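Local coordinates for protein ADP/ATP-dependent NAD(P)H-hydrate dehydratase (Bacillus subtilis, PDB 3RPZ) that dehydrates the hydrated forms of NADH and NADPH back to the working cofactors, at the expense of ADP or ATP, at residues P75-P78 with E79-Y82; A136-T139 with Y140-R143. All coordinates share one frame; numbering follows the deposited sequence.

Contact 1 (P75-P78 with E79-Y82); sequences PVLP and EATY. With NPW (beta-6-hydroxy-1,4,5,6-tetrahydronicotinamide adenine dinucleotide phosphate), chain D.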
loop_
_atom_site.group_PDB
_atom_site.type_symbol
_atom_site.label_atom_id
_atom_site.label_comp_id
_atom_site.label_asym_id
_atom_site.label_seq_id
_atom_site.Cartn_x
_atom_site.Cartn_y
_atom_site.Cartn_z
ATOM N N PRO A 75 2.722 -5.749 -4.985
ATOM C CA PRO A 75 1.604 -5.327 -4.152
ATOM C C PRO A 75 0.979 -4.021 -4.617
ATOM O O PRO A 75 -0.227 -3.777 -4.383
ATOM C CB PRO A 75 2.196 -5.141 -2.773
ATOM C CG PRO A 75 3.546 -5.663 -2.837
ATOM C CD PRO A 75 3.966 -5.895 -4.228
ATOM N N VAL A 76 1.762 -3.178 -5.304
ATOM C CA VAL A 76 1.291 -1.861 -5.757
ATOM C C VAL A 76 0.747 -1.914 -7.179
ATOM O O VAL A 76 -0.245 -1.217 -7.518
ATOM C CB VAL A 76 2.468 -0.862 -5.649
ATOM C CG1 VAL A 76 2.023 0.506 -6.121
ATOM C CG2 VAL A 76 3.032 -0.816 -4.171
ATOM N N LEU A 77 1.348 -2.766 -8.030
ATOM C CA LEU A 77 0.988 -2.922 -9.418
ATOM C C LEU A 77 0.801 -4.428 -9.677
ATOM O O LEU A 77 1.610 -5.062 -10.376
ATOM C CB LEU A 77 2.038 -2.346 -10.332
ATOM C CG LEU A 77 1.726 -2.319 -11.816
ATOM C CD1 LEU A 77 0.570 -1.391 -12.155
ATOM C CD2 LEU A 77 2.986 -1.919 -12.607
ATOM N N PRO A 78 -0.250 -5.014 -9.129
ATOM C CA PRO A 78 -0.438 -6.443 -9.292
ATOM C C PRO A 78 -0.793 -6.835 -10.722
ATOM O O PRO A 78 -0.785 -8.038 -11.024
ATOM C CB PRO A 78 -1.569 -6.775 -8.277
ATOM C CG PRO A 78 -2.295 -5.484 -8.130
ATOM C CD PRO A 78 -1.240 -4.446 -8.165
ATOM N N GLU A 79 -1.106 -5.884 -11.592
ATOM C CA GLU A 79 -1.553 -6.167 -12.927
ATOM C C GLU A 79 -0.435 -6.545 -13.896
ATOM O O GLU A 79 -0.707 -7.115 -14.943
ATOM C CB GLU A 79 -2.345 -4.984 -13.485
ATOM C CG GLU A 79 -3.622 -4.650 -12.665
ATOM C CD GLU A 79 -3.404 -3.888 -11.373
ATOM O OE1 GLU A 79 -2.301 -3.356 -11.106
ATOM O OE2 GLU A 79 -4.423 -3.746 -10.654
ATOM N N ALA A 80 0.804 -6.256 -13.559
ATOM C CA ALA A 80 1.943 -6.592 -14.370
ATOM C C ALA A 80 2.386 -8.012 -14.136
ATOM O O ALA A 80 2.190 -8.552 -13.033
ATOM C CB ALA A 80 3.116 -5.660 -14.045
ATOM N N THR A 81 2.968 -8.643 -15.161
ATOM C CA THR A 81 3.651 -9.913 -15.043
ATOM C C THR A 81 5.154 -9.707 -15.307
ATOM O O THR A 81 5.570 -8.571 -15.579
ATOM C CB THR A 81 3.096 -10.990 -15.945
ATOM O OG1 THR A 81 3.366 -10.619 -17.313
ATOM C CG2 THR A 81 1.584 -11.211 -15.686
ATOM N N TYR A 82 5.947 -10.763 -15.186
ATOM C CA TYR A 82 7.412 -10.608 -15.099
ATOM C C TYR A 82 8.167 -11.519 -16.052
ATOM O O TYR A 82 7.766 -12.641 -16.296
ATOM C CB TYR A 82 7.875 -10.824 -13.646
ATOM C CG TYR A 82 7.242 -9.841 -12.763
ATOM C CD1 TYR A 82 7.727 -8.538 -12.645
ATOM C CD2 TYR A 82 6.062 -10.152 -12.125
ATOM C CE1 TYR A 82 7.035 -7.564 -11.924
ATOM C CE2 TYR A 82 5.347 -9.174 -11.427
ATOM C CZ TYR A 82 5.855 -7.899 -11.326
ATOM O OH TYR A 82 5.183 -6.881 -10.692
HETATM P P NPW D . -5.113 -11.686 -30.003
HETATM O O1 NPW D . -3.726 -12.287 -30.045
HETATM O O2 NPW D . -5.280 -10.394 -29.272
HETATM O O3 NPW D . -5.819 -11.640 -31.370
HETATM P PA NPW D . -3.569 -15.852 -23.302
HETATM P PB NPW D . -3.852 -14.196 -20.927
HETATM C C1A NPW D . -6.994 -13.999 -27.476
HETATM C C1B NPW D . -2.482 -14.631 -16.442
HETATM N N1C NPW D . -2.542 -13.217 -16.160
HETATM N N1D NPW D . -11.314 -11.568 -28.707
HETATM C C2A NPW D . -5.794 -13.157 -27.908
HETATM O O2A NPW D . -6.036 -12.778 -29.248
HETATM C C2B NPW D . -3.844 -15.309 -16.626
HETATM O O2B NPW D . -4.517 -15.511 -15.409
HETATM C C2C NPW D . -1.923 -12.637 -15.166
HETATM C C2D NPW D . -10.414 -12.185 -29.485
HETATM C C3A NPW D . -4.637 -14.129 -27.747
HETATM O O3A NPW D . -4.522 -15.047 -28.855
HETATM C C3B NPW D . -3.356 -16.612 -17.291
HETATM O O3B NPW D . -2.923 -17.493 -16.246
HETATM C C3C NPW D . -1.735 -11.399 -14.811
HETATM N N3D NPW D . -9.284 -12.812 -29.118
HETATM C C4B NPW D . -2.157 -16.130 -18.120
HETATM O O4B NPW D . -1.791 -14.794 -17.667
HETATM C C4C NPW D . -2.307 -10.354 -15.763
HETATM C C4D NPW D . -9.139 -12.795 -27.787
HETATM O O4D NPW D . -6.474 -14.834 -26.438
HETATM C C4E NPW D . -5.070 -14.897 -26.513
HETATM C C5A NPW D . -10.009 -12.144 -26.870
HETATM C C5B NPW D . -2.451 -16.055 -19.621
HETATM O O5B NPW D . -3.694 -15.390 -19.855
HETATM C C5C NPW D . -2.479 -10.968 -17.140
HETATM C C5E NPW D . -4.522 -14.288 -25.221
HETATM O O5E NPW D . -4.740 -15.216 -24.165
HETATM C C6C NPW D . -3.284 -12.296 -17.076
HETATM O O6C NPW D . -4.618 -12.123 -16.605
HETATM C C6D NPW D . -11.184 -11.487 -27.364
HETATM N N6D NPW D . -12.094 -10.856 -26.639
HETATM N N7A NPW D . -9.582 -12.226 -25.560
HETATM C C7C NPW D . -1.119 -10.998 -13.580
HETATM N N7C NPW D . -1.023 -9.705 -13.308
HETATM O O7C NPW D . -0.635 -11.863 -12.805
HETATM C C8A NPW D . -8.395 -12.941 -25.663
HETATM N N9A NPW D . -8.177 -13.270 -27.028
HETATM O OA1 NPW D . -2.361 -16.115 -24.100
HETATM O OA2 NPW D . -4.308 -16.931 -22.685
HETATM O OA3 NPW D . -3.140 -14.701 -22.264
HETATM O OB1 NPW D . -5.296 -14.003 -21.063
HETATM O OB2 NPW D . -3.011 -13.023 -20.531
HETATM O O HOH W 1 2.590 -7.545 -10.503
#

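Contact 2 (A136-T139 with Y140-R143); sequences AKRT and YPKR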
loop_
_atom_site.group_PDB
_atom_site.type_symbol
_atom_site.label_atom_id
_atom_site.label_comp_id
_atom_site.label_asym_id
_atom_site.label_seq_id
_atom_site.Cartn_x
_atom_site.Cartn_y
_atom_site.Cartn_z
ATOM N N ALA A 136 23.539 6.405 -23.819
ATOM C CA ALA A 136 24.983 6.454 -23.978
ATOM C C ALA A 136 25.296 7.152 -25.286
ATOM O O ALA A 136 24.438 7.351 -26.122
ATOM C CB ALA A 136 25.553 5.000 -24.001
ATOM N N LYS A 137 26.573 7.473 -25.467
ATOM C CA LYS A 137 27.068 7.998 -26.752
ATOM C C LYS A 137 27.174 6.832 -27.695
ATOM O O LYS A 137 27.989 5.937 -27.482
ATOM C CB LYS A 137 28.408 8.716 -26.555
ATOM C CG LYS A 137 28.965 9.332 -27.844
ATOM C CD LYS A 137 30.252 10.148 -27.595
ATOM C CE LYS A 137 29.971 11.370 -26.701
ATOM N NZ LYS A 137 31.089 12.403 -26.557
ATOM N N ARG A 138 26.348 6.832 -28.738
ATOM C CA ARG A 138 26.292 5.705 -29.656
ATOM C C ARG A 138 25.526 6.100 -30.914
ATOM O O ARG A 138 25.020 7.199 -31.001
ATOM C CB ARG A 138 25.642 4.485 -28.998
ATOM C CG ARG A 138 24.189 4.680 -28.608
ATOM C CD ARG A 138 23.455 3.422 -28.296
ATOM N NE ARG A 138 23.368 2.575 -29.489
ATOM C CZ ARG A 138 23.220 1.268 -29.487
ATOM N NH1 ARG A 138 23.197 0.572 -28.350
ATOM N NH2 ARG A 138 23.112 0.664 -30.651
ATOM N N THR A 139 25.491 5.197 -31.884
ATOM C CA THR A 139 24.628 5.345 -33.047
ATOM C C THR A 139 23.616 4.205 -33.055
ATOM O O THR A 139 23.655 3.303 -32.202
ATOM C CB THR A 139 25.437 5.380 -34.345
ATOM O OG1 THR A 139 26.145 4.162 -34.475
ATOM C CG2 THR A 139 26.434 6.569 -34.307
ATOM N N TYR A 140 22.651 4.289 -33.972
ATOM C CA TYR A 140 21.491 3.427 -33.983
ATOM C C TYR A 140 21.310 2.803 -35.340
ATOM O O TYR A 140 21.536 3.446 -36.343
ATOM C CB TYR A 140 20.245 4.227 -33.561
ATOM C CG TYR A 140 20.423 4.809 -32.176
ATOM C CD1 TYR A 140 21.024 6.063 -31.998
ATOM C CD2 TYR A 140 20.093 4.070 -31.055
ATOM C CE1 TYR A 140 21.227 6.538 -30.740
ATOM C CE2 TYR A 140 20.286 4.564 -29.796
ATOM C CZ TYR A 140 20.847 5.790 -29.633
ATOM O OH TYR A 140 21.055 6.258 -28.340
ATOM N N PRO A 141 20.934 1.530 -35.384
ATOM C CA PRO A 141 20.800 0.845 -36.664
ATOM C C PRO A 141 19.534 1.254 -37.408
ATOM O O PRO A 141 18.515 1.577 -36.778
ATOM C CB PRO A 141 20.670 -0.612 -36.230
ATOM C CG PRO A 141 20.021 -0.561 -34.908
ATOM C CD PRO A 141 20.566 0.668 -34.242
ATOM N N LYS A 142 19.553 1.178 -38.742
ATOM C CA LYS A 142 18.333 1.408 -39.481
ATOM C C LYS A 142 17.366 0.291 -39.113
ATOM O O LYS A 142 17.751 -0.880 -39.040
ATOM C CB LYS A 142 18.612 1.412 -40.998
ATOM C CG LYS A 142 17.357 1.283 -41.901
ATOM C CD LYS A 142 16.315 2.358 -41.726
ATOM C CE LYS A 142 14.964 1.937 -42.393
ATOM N NZ LYS A 142 13.795 2.747 -41.899
ATOM N N ARG A 143 16.121 0.670 -38.804
ATOM C CA ARG A 143 15.062 -0.272 -38.430
ATOM C C ARG A 143 13.732 0.423 -38.747
ATOM O O ARG A 143 13.706 1.654 -38.918
ATOM C CB ARG A 143 15.213 -0.666 -36.936
ATOM C CG ARG A 143 15.020 0.512 -36.020
ATOM C CD ARG A 143 15.335 0.258 -34.569
ATOM N NE ARG A 143 14.621 -0.855 -33.926
ATOM C CZ ARG A 143 13.488 -0.728 -33.221
ATOM N NH1 ARG A 143 12.957 -1.806 -32.638
ATOM N NH2 ARG A 143 12.847 0.440 -33.098
HETATM O O HOH W 2 21.802 5.229 -25.868
HETATM O O HOH W 3 22.680 8.349 -28.001
#

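Contact 1 (P75-P78 with E79-Y82)
L77 and A80 meet at the two ends of a type I beta turn that leads into strand 81-84. The backbone bond that closes the turn is long. A80 N donates to L77 O over 3.5 Å, which is weak, although the N-H points well at the oxygen (167°). A water also bridges the two ends of the turn. It donates to L77 O at 2.7 Å and to A80 O at 2.8 Å, and it accepts from Y82 OH at 2.7 Å. The tyrosine hydroxyl is thus tied to the turn through water, not directly.

The apolar contacts are few. CD2 of L77 lies 4.0 Å from CB of A80. The other branch, CD1, comes up to E79 OE1. The fork at CG of the leucine thus gives one methyl to each partner.

E79 folds back at chi2 (78°) and lies alongside the ring of P78, both side chains pointing the same way. Its OE1 sits 3.3 Å from P78 CD. This is a van der Waals contact. E79 OE2 accepts from the backbone N of H265 of the second subunit, its strongest polar partner.

The turn also binds the hydrated cofactor NPW. The carboxamide nitrogen NPW N7C donates to P78 O at 2.8 Å, with an angle of 141°. T81 CG2 lies 3.4 Å from NPW C7C of the same carboxamide. The turn therefore helps to hold the nicotinamide end of the substrate.

The stretch links helix 70-73 to strand 81-84. L77 packs on L51 and M54 of helix 44-54. A80 and Y82 rest on I63 of strand 60-65, and Y82 also touches I70 and I73 of helix 70-73.

Contact 2 (A136-T139 with Y140-R143)
R138 and Y140 cross at about a right angle, with the aliphatic part of the arginine against the outer end of the tyrosine. CG of R138 is 3.5 Å from Y140 OH. Further along the chain, NE of R138 stands over one face of the ring, 3.7 Å from Y140 CE2. The guanidinium and ring planes are only 19° apart. T139 O also lies over a face of this ring.

That carbonyl fixes the arginine. R138 grips T139 O side-on with two nitrogens, NE at 2.8 Å and NH2 at 3.1 Å. The NE bond is the straighter, at 161° against 139°. The oxygen lies in the guanidinium plane. A bend at chi3 turns the chain so that the guanidinium reaches this carbonyl of the next residue.

The hydroxyl of Y140 is held by two waters. One is 2.8 Å from OH and accepts from A136 N. The other lies in the ring plane at the edge, 2.7 Å from OH, and donates to A136 O. An alanine in place of Y140 is likely to leave both waters without their hydroxyl partner and one side of the R138 chain without the ring beside it.

Further out, R138 NH1 forms a salt bridge with D119 and a hydrogen bond with Q115, both on helix 112-121. The ring of Y140 also packs on L130 of strand 128-130 and on T184.

This is a surface loop between strands 128-130 and 147-149, held to itself and to helix 112-121. The arginine joins two tasks: its NE and NH2 hold the local backbone, and its NH1 meets an acid. The carboxylate of D119 probably offsets its positive charge and helps to set the guanidinium's rotation.

In the fold
Contact 1 is buried and contact 2 lies at the surface. Their centres are 32 Å apart, and their nearest atoms about 20 Å, so they do not touch. They also serve different elements. The 75-82 turn feeds strand 81-84, an outermost strand of the sheet within the chain, and meets the second subunit and the substrate. The 136-143 loop joins strands 128-130 and 147-149 deeper in the strand order, and no other protein chain of the assembly touches it. Contact 1 has a weak backbone bond, one apolar pair and a carbonyl facing a ligand. Contact 2 has an arginine across a tyrosine ring, bound to a carbonyl. Both use water to tie a tyrosine hydroxyl to backbone atoms.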